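PDB 2YY7: L-threonine dehydrogenase from Flavobacterium frigidimaris, which probably oxidises L-threonine at its C3 hydroxyl with NAD as the electron acceptor, as an epimerase-like short-chain dehydrogenase. Local coordinates for residues A105-I119 with Y157-P171. Numbering follows the deposited sequence.
Sequences AKAKKIKKIFWPSSI and YHNIYGVDVRSIRYP. With NAD (nicotinamide-adenine-dinucleotide), chain E.
I113 CG2 meets V165 CG2 at 3.9 Å, the two side chains crossing obliquely, on adjacent parallel strands of the Rossmann-type sheet, as part of a beta-alpha-beta crossover in which helix 142-161 links strand 112-118 to strand 164-174. The register rests on alternating backbone bonds: I113 N donates to D164 O, R166 N to I113 O (2.8 Å, N-H...O 172°) and W115 N to R166 O. The directions of 112-114 and 164-166 differ by 17°, so the strands are close to parallel.

K106, from the end of helix 87-106, can be followed atom by atom. Its CB approaches Y157 CE1, CG lies by Y161 CG, and CD lies 3.6 Å from Y161 CD2. K106 CE sits over the centre of the Y161 ring, 3.3 Å above its plane, a CH-pi contact. A bend at the last torsion (chi4 -72°) then places NZ 4.8 Å from the Y161 centroid, a cation-pi geometry; NZ also bonds a polyethylene glycol (PE8), probably from the crystallisation liquor.

On the sheet face carrying K112, F114 and R166, R166 grips D164 side-on in a salt bridge: R166 NE meets D164 OD1 at 2.9 Å and NH2 reaches the syn lone pair of OD2. K112 CE lies over one face of the R166 guanidinium, offset toward its rim, while K112 NZ bonds M227 O and R166 NH1 bonds A229 O.

Toward the C-terminal ends of the strands, P116, S117, S118, Y170 and P171 line the NAD pocket, where NAD C6N meets the edge of the Y170 ring and lies 3.2 Å from S117 O.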
loop_
_atom_site.group_PDB
_atom_site.type_symbol
_atom_site.label_atom_id
_atom_site.label_comp_id
_atom_site.label_asym_id
_atom_site.label_seq_id
_atom_site.Cartn_x
_atom_site.Cartn_y
_atom_site.Cartn_z
ATOM N N ALA A 105 12.016 -1.134 17.182
ATOM C CA ALA A 105 13.297 -1.400 16.538
ATOM C C ALA A 105 13.986 -0.074 16.217
ATOM O O ALA A 105 15.201 0.060 16.373
ATOM C CB ALA A 105 13.089 -2.213 15.261
ATOM N N LYS A 106 13.203 0.904 15.772
ATOM C CA LYS A 106 13.735 2.229 15.448
ATOM C C LYS A 106 14.368 2.858 16.694
ATOM O O LYS A 106 15.405 3.522 16.614
ATOM C CB LYS A 106 12.602 3.120 14.921
ATOM C CG LYS A 106 12.983 4.558 14.584
ATOM C CD LYS A 106 11.815 5.267 13.900
ATOM C CE LYS A 106 12.093 6.748 13.660
ATOM N NZ LYS A 106 12.074 7.528 14.929
ATOM N N ALA A 107 13.743 2.635 17.847
ATOM C CA ALA A 107 14.228 3.181 19.111
ATOM C C ALA A 107 15.360 2.351 19.718
ATOM O O ALA A 107 15.864 2.676 20.792
ATOM C CB ALA A 107 13.071 3.288 20.108
ATOM N N LYS A 108 15.747 1.279 19.032
ATOM C CA LYS A 108 16.822 0.398 19.495
ATOM C C LYS A 108 16.453 -0.395 20.748
ATOM O O LYS A 108 17.330 -0.817 21.501
ATOM C CB LYS A 108 18.098 1.201 19.777
ATOM C CG LYS A 108 18.584 2.064 18.619
ATOM C CD LYS A 108 19.090 1.221 17.465
ATOM C CE LYS A 108 19.750 2.088 16.402
ATOM N NZ LYS A 108 20.298 1.269 15.283
ATOM N N LYS A 109 15.159 -0.599 20.977
ATOM C CA LYS A 109 14.715 -1.358 22.140
ATOM C C LYS A 109 14.722 -2.860 21.855
ATOM O O LYS A 109 14.657 -3.676 22.773
ATOM C CB LYS A 109 13.328 -0.879 22.572
ATOM C CG LYS A 109 13.388 0.448 23.320
ATOM C CD LYS A 109 12.058 1.163 23.319
ATOM C CE LYS A 109 12.175 2.513 24.018
ATOM N NZ LYS A 109 10.990 3.379 23.749
ATOM N N ILE A 110 14.788 -3.213 20.572
ATOM C CA ILE A 110 14.862 -4.608 20.142
ATOM C C ILE A 110 15.858 -4.627 18.985
ATOM O O ILE A 110 16.175 -3.582 18.419
ATOM C CB ILE A 110 13.493 -5.177 19.669
ATOM C CG1 ILE A 110 13.003 -4.430 18.431
ATOM C CG2 ILE A 110 12.461 -5.078 20.798
ATOM C CD1 ILE A 110 11.743 -5.028 17.834
ATOM N N LYS A 111 16.355 -5.807 18.632
ATOM C CA LYS A 111 17.348 -5.913 17.570
ATOM C C LYS A 111 16.853 -6.425 16.223
ATOM O O LYS A 111 17.300 -5.957 15.177
ATOM C CB LYS A 111 18.500 -6.824 18.026
ATOM C CG LYS A 111 19.234 -6.366 19.275
ATOM C CD LYS A 111 20.403 -7.296 19.584
ATOM C CE LYS A 111 21.168 -6.838 20.814
ATOM N NZ LYS A 111 22.334 -7.722 21.120
ATOM N N LYS A 112 15.943 -7.392 16.245
ATOM C CA LYS A 112 15.463 -7.992 15.010
ATOM C C LYS A 112 13.954 -8.218 15.009
ATOM O O LYS A 112 13.336 -8.414 16.058
ATOM C CB LYS A 112 16.194 -9.327 14.803
ATOM C CG LYS A 112 16.011 -9.992 13.442
ATOM C CD LYS A 112 16.739 -11.346 13.387
ATOM C CE LYS A 112 18.247 -11.194 13.582
ATOM N NZ LYS A 112 18.968 -12.511 13.524
ATOM N N ILE A 113 13.369 -8.203 13.818
ATOM C CA ILE A 113 11.939 -8.403 13.675
ATOM C C ILE A 113 11.596 -9.366 12.556
ATOM O O ILE A 113 12.230 -9.358 11.494
ATOM C CB ILE A 113 11.207 -7.079 13.327
ATOM C CG1 ILE A 113 11.312 -6.086 14.481
ATOM C CG2 ILE A 113 9.739 -7.364 12.999
ATOM C CD1 ILE A 113 10.824 -4.698 14.118
ATOM N N PHE A 114 10.605 -10.211 12.811
ATOM C CA PHE A 114 10.084 -11.084 11.778
ATOM C C PHE A 114 8.617 -10.691 11.696
ATOM O O PHE A 114 7.919 -10.645 12.714
ATOM C CB PHE A 114 10.134 -12.576 12.110
ATOM C CG PHE A 114 9.401 -13.420 11.087
ATOM C CD1 PHE A 114 9.965 -13.655 9.831
ATOM C CD2 PHE A 114 8.101 -13.867 11.331
ATOM C CE1 PHE A 114 9.249 -14.314 8.830
ATOM C CE2 PHE A 114 7.369 -14.529 10.336
ATOM C CZ PHE A 114 7.946 -14.750 9.080
ATOM N N TRP A 115 8.163 -10.388 10.491
ATOM C CA TRP A 115 6.777 -10.018 10.264
ATOM C C TRP A 115 6.389 -10.687 8.954
ATOM O O TRP A 115 6.993 -10.431 7.918
ATOM C CB TRP A 115 6.632 -8.504 10.143
ATOM C CG TRP A 115 5.253 -8.102 9.715
ATOM C CD1 TRP A 115 4.121 -8.086 10.482
ATOM C CD2 TRP A 115 4.846 -7.745 8.392
ATOM N NE1 TRP A 115 3.034 -7.745 9.716
ATOM C CE2 TRP A 115 3.452 -7.530 8.428
ATOM C CE3 TRP A 115 5.526 -7.592 7.176
ATOM C CZ2 TRP A 115 2.722 -7.166 7.290
ATOM C CZ3 TRP A 115 4.798 -7.230 6.043
ATOM C CH2 TRP A 115 3.412 -7.020 6.111
ATOM N N PRO A 116 5.380 -11.564 8.985
ATOM C CA PRO A 116 4.988 -12.232 7.748
ATOM C C PRO A 116 3.982 -11.477 6.897
ATOM O O PRO A 116 3.050 -10.846 7.409
ATOM C CB PRO A 116 4.422 -13.545 8.250
ATOM C CG PRO A 116 3.662 -13.088 9.486
ATOM C CD PRO A 116 4.649 -12.123 10.142
ATOM N N SER A 117 4.199 -11.534 5.589
ATOM C CA SER A 117 3.291 -10.925 4.634
ATOM C C SER A 117 2.483 -12.123 4.158
ATOM O O SER A 117 2.422 -13.145 4.852
ATOM C CB SER A 117 4.058 -10.311 3.462
ATOM O OG SER A 117 3.169 -9.708 2.533
ATOM N N SER A 118 1.884 -12.012 2.979
ATOM C CA SER A 118 1.085 -13.102 2.438
ATOM C C SER A 118 0.956 -13.023 0.921
ATOM O O SER A 118 1.165 -11.968 0.322
ATOM C CB SER A 118 -0.314 -13.074 3.068
ATOM O OG SER A 118 -1.199 -13.936 2.386
ATOM N N ILE A 119 0.612 -14.146 0.301
ATOM C CA ILE A 119 0.415 -14.174 -1.142
ATOM C C ILE A 119 -0.784 -13.278 -1.453
ATOM O O ILE A 119 -1.081 -12.996 -2.613
ATOM C CB ILE A 119 0.106 -15.597 -1.649
ATOM C CG1 ILE A 119 -1.027 -16.210 -0.815
ATOM C CG2 ILE A 119 1.371 -16.448 -1.606
ATOM C CD1 ILE A 119 -1.577 -17.516 -1.376
ATOM N N TYR A 157 11.506 1.409 6.922
ATOM C CA TYR A 157 12.202 1.381 8.206
ATOM C C TYR A 157 13.612 0.809 8.100
ATOM O O TYR A 157 14.519 1.236 8.819
ATOM C CB TYR A 157 11.391 0.593 9.240
ATOM C CG TYR A 157 10.400 1.444 10.006
ATOM C CD1 TYR A 157 10.636 1.799 11.333
ATOM C CD2 TYR A 157 9.232 1.902 9.402
ATOM C CE1 TYR A 157 9.737 2.587 12.041
ATOM C CE2 TYR A 157 8.321 2.693 10.100
ATOM C CZ TYR A 157 8.580 3.031 11.421
ATOM O OH TYR A 157 7.678 3.804 12.123
ATOM N N HIS A 158 13.800 -0.167 7.220
ATOM C CA HIS A 158 15.124 -0.745 7.036
ATOM C C HIS A 158 16.048 0.272 6.372
ATOM O O HIS A 158 17.132 0.574 6.883
ATOM C CB HIS A 158 15.078 -1.981 6.142
ATOM C CG HIS A 158 16.436 -2.476 5.757
ATOM N ND1 HIS A 158 17.243 -3.178 6.627
ATOM C CD2 HIS A 158 17.162 -2.300 4.628
ATOM C CE1 HIS A 158 18.409 -3.412 6.050
ATOM N NE2 HIS A 158 18.387 -2.889 4.837
ATOM N N ASN A 159 15.603 0.793 5.229
ATOM C CA ASN A 159 16.376 1.754 4.447
ATOM C C ASN A 159 16.630 3.101 5.103
ATOM O O ASN A 159 17.692 3.691 4.922
ATOM C CB ASN A 159 15.708 1.997 3.090
ATOM C CG ASN A 159 15.779 0.791 2.179
ATOM O OD1 ASN A 159 16.735 0.021 2.232
ATOM N ND2 ASN A 159 14.773 0.629 1.321
ATOM N N ILE A 160 15.656 3.592 5.858
ATOM C CA ILE A 160 15.792 4.887 6.500
ATOM C C ILE A 160 16.292 4.827 7.940
ATOM O O ILE A 160 17.119 5.647 8.347
ATOM C CB ILE A 160 14.447 5.655 6.457
ATOM C CG1 ILE A 160 13.984 5.791 5.004
ATOM C CG2 ILE A 160 14.598 7.033 7.101
ATOM C CD1 ILE A 160 15.018 6.451 4.081
ATOM N N TYR A 161 15.818 3.857 8.712
ATOM C CA TYR A 161 16.247 3.767 10.102
ATOM C C TYR A 161 17.191 2.612 10.407
ATOM O O TYR A 161 17.604 2.438 11.550
ATOM C CB TYR A 161 15.020 3.710 11.016
ATOM C CG TYR A 161 14.057 4.849 10.776
ATOM C CD1 TYR A 161 14.484 6.176 10.850
ATOM C CD2 TYR A 161 12.722 4.604 10.464
ATOM C CE1 TYR A 161 13.604 7.229 10.617
ATOM C CE2 TYR A 161 11.835 5.647 10.232
ATOM C CZ TYR A 161 12.281 6.956 10.311
ATOM O OH TYR A 161 11.400 7.986 10.090
ATOM N N GLY A 162 17.540 1.835 9.387
ATOM C CA GLY A 162 18.453 0.719 9.585
ATOM C C GLY A 162 17.887 -0.447 10.378
ATOM O O GLY A 162 18.637 -1.273 10.907
ATOM N N VAL A 163 16.564 -0.528 10.459
ATOM C CA VAL A 163 15.919 -1.610 11.196
ATOM C C VAL A 163 16.083 -2.972 10.527
ATOM O O VAL A 163 15.876 -3.111 9.326
ATOM C CB VAL A 163 14.409 -1.344 11.364
ATOM C CG1 VAL A 163 13.712 -2.600 11.905
ATOM C CG2 VAL A 163 14.196 -0.157 12.299
ATOM N N ASP A 164 16.447 -3.980 11.314
ATOM C CA ASP A 164 16.599 -5.332 10.783
ATOM C C ASP A 164 15.239 -6.024 10.853
ATOM O O ASP A 164 14.905 -6.646 11.862
ATOM C CB ASP A 164 17.611 -6.130 11.611
ATOM C CG ASP A 164 17.954 -7.480 10.984
ATOM O OD1 ASP A 164 17.292 -7.898 10.010
ATOM O OD2 ASP A 164 18.895 -8.134 11.477
ATOM N N VAL A 165 14.451 -5.896 9.791
ATOM C CA VAL A 165 13.135 -6.528 9.736
ATOM C C VAL A 165 13.107 -7.482 8.548
ATOM O O VAL A 165 13.423 -7.102 7.420
ATOM C CB VAL A 165 11.999 -5.480 9.604
ATOM C CG1 VAL A 165 12.280 -4.537 8.439
ATOM C CG2 VAL A 165 10.660 -6.186 9.417
ATOM N N ARG A 166 12.735 -8.728 8.816
ATOM C CA ARG A 166 12.698 -9.757 7.790
ATOM C C ARG A 166 11.283 -10.270 7.597
ATOM O O ARG A 166 10.527 -10.407 8.561
ATOM C CB ARG A 166 13.646 -10.883 8.193
ATOM C CG ARG A 166 14.987 -10.330 8.669
ATOM C CD ARG A 166 16.018 -11.391 9.006
ATOM N NE ARG A 166 17.234 -10.755 9.505
ATOM C CZ ARG A 166 18.382 -11.382 9.735
ATOM N NH1 ARG A 166 18.489 -12.684 9.515
ATOM N NH2 ARG A 166 19.427 -10.701 10.192
ATOM N N SER A 167 10.931 -10.566 6.350
ATOM C CA SER A 167 9.586 -11.028 6.034
ATOM C C SER A 167 9.504 -12.026 4.885
ATOM O O SER A 167 10.377 -12.078 4.019
ATOM C CB SER A 167 8.708 -9.822 5.690
ATOM O OG SER A 167 7.371 -10.216 5.416
ATOM N N ILE A 168 8.441 -12.824 4.901
ATOM C CA ILE A 168 8.174 -13.781 3.842
ATOM C C ILE A 168 6.674 -13.784 3.550
ATOM O O ILE A 168 5.844 -13.615 4.450
ATOM C CB ILE A 168 8.647 -15.227 4.197
ATOM C CG1 ILE A 168 8.064 -15.675 5.530
ATOM C CG2 ILE A 168 10.173 -15.280 4.254
ATOM C CD1 ILE A 168 8.629 -17.011 6.000
ATOM N N ARG A 169 6.334 -13.945 2.280
ATOM C CA ARG A 169 4.945 -13.976 1.859
ATOM C C ARG A 169 4.462 -15.427 1.911
ATOM O O ARG A 169 4.479 -16.131 0.901
ATOM C CB ARG A 169 4.825 -13.408 0.435
ATOM C CG ARG A 169 5.220 -11.928 0.310
ATOM C CD ARG A 169 5.445 -11.530 -1.159
ATOM N NE ARG A 169 5.788 -10.114 -1.316
ATOM C CZ ARG A 169 6.462 -9.615 -2.351
ATOM N NH1 ARG A 169 6.871 -10.412 -3.333
ATOM N NH2 ARG A 169 6.745 -8.319 -2.400
ATOM N N TYR A 170 4.045 -15.883 3.094
ATOM C CA TYR A 170 3.566 -17.264 3.241
ATOM C C TYR A 170 2.416 -17.596 2.291
ATOM O O TYR A 170 1.508 -16.786 2.102
ATOM C CB TYR A 170 2.980 -17.537 4.632
ATOM C CG TYR A 170 3.863 -17.439 5.858
ATOM C CD1 TYR A 170 5.052 -18.162 5.972
ATOM C CD2 TYR A 170 3.433 -16.706 6.961
ATOM C CE1 TYR A 170 5.786 -18.153 7.175
ATOM C CE2 TYR A 170 4.148 -16.692 8.149
ATOM C CZ TYR A 170 5.318 -17.412 8.255
ATOM O OH TYR A 170 6.000 -17.374 9.453
ATOM N N PRO A 171 2.446 -18.783 1.667
ATOM C CA PRO A 171 1.324 -19.118 0.789
ATOM C C PRO A 171 0.275 -19.695 1.755
ATOM O O PRO A 171 0.410 -19.525 2.965
ATOM C CB PRO A 171 1.916 -20.168 -0.156
ATOM C CG PRO A 171 3.000 -20.792 0.640
ATOM C CD PRO A 171 3.619 -19.625 1.370
HETATM P PA NAD E . -4.299 -16.918 13.547
HETATM O O1A NAD E . -4.441 -18.398 13.628
HETATM O O2A NAD E . -5.553 -16.168 13.275
HETATM O O5B NAD E . -3.510 -16.357 14.799
HETATM C C5B NAD E . -3.559 -15.004 15.149
HETATM C C4B NAD E . -3.302 -14.864 16.629
HETATM O O4B NAD E . -3.172 -13.470 16.915
HETATM C C3B NAD E . -4.467 -15.431 17.476
HETATM O O3B NAD E . -3.997 -16.366 18.463
HETATM C C2B NAD E . -5.117 -14.169 18.057
HETATM O O2B NAD E . -5.695 -14.393 19.331
HETATM C C1B NAD E . -3.925 -13.200 18.096
HETATM N N9A NAD E . -4.337 -11.793 18.197
HETATM C C8A NAD E . -5.377 -11.184 17.495
HETATM N N7A NAD E . -5.446 -9.903 17.885
HETATM C C5A NAD E . -4.464 -9.701 18.791
HETATM C C6A NAD E . -4.117 -8.582 19.530
HETATM N N6A NAD E . -4.835 -7.482 19.456
HETATM N N1A NAD E . -3.078 -8.665 20.420
HETATM C C2A NAD E . -2.372 -9.847 20.587
HETATM N N3A NAD E . -2.721 -10.983 19.881
HETATM C C4A NAD E . -3.769 -10.885 19.000
HETATM O O3 NAD E . -3.334 -16.549 12.318
HETATM P PN NAD E . -2.061 -17.365 11.728
HETATM O O1N NAD E . -1.181 -17.912 12.814
HETATM O O2N NAD E . -2.598 -18.207 10.625
HETATM O O5D NAD E . -1.246 -16.162 11.003
HETATM C C5D NAD E . -0.198 -15.464 11.692
HETATM C C4D NAD E . 0.446 -14.447 10.710
HETATM O O4D NAD E . 0.832 -15.105 9.517
HETATM C C3D NAD E . -0.512 -13.341 10.256
HETATM O O3D NAD E . 0.239 -12.147 10.057
HETATM C C2D NAD E . -0.981 -13.812 8.901
HETATM O O2D NAD E . -1.463 -12.702 8.180
HETATM C C1D NAD E . 0.274 -14.481 8.340
HETATM N N1N NAD E . -0.093 -15.445 7.277
HETATM C C2N NAD E . -0.760 -16.608 7.606
HETATM C C3N NAD E . -1.101 -17.507 6.601
HETATM C C7N NAD E . -1.722 -18.836 6.940
HETATM O O7N NAD E . -2.086 -19.612 5.853
HETATM N N7N NAD E . -1.955 -19.223 8.207
HETATM C C4N NAD E . -0.790 -17.221 5.259
HETATM C C5N NAD E . -0.092 -16.052 4.945
HETATM C C6N NAD E . 0.236 -15.160 5.947
HETATM O O HOH W 1 17.210 3.688 14.618
HETATM O O HOH W 2 17.877 1.159 13.862
HETATM O O HOH W 3 16.869 -3.652 14.167
HETATM O O HOH W 4 19.656 -7.600 14.116
HETATM O O HOH W 5 21.518 -12.231 11.828
#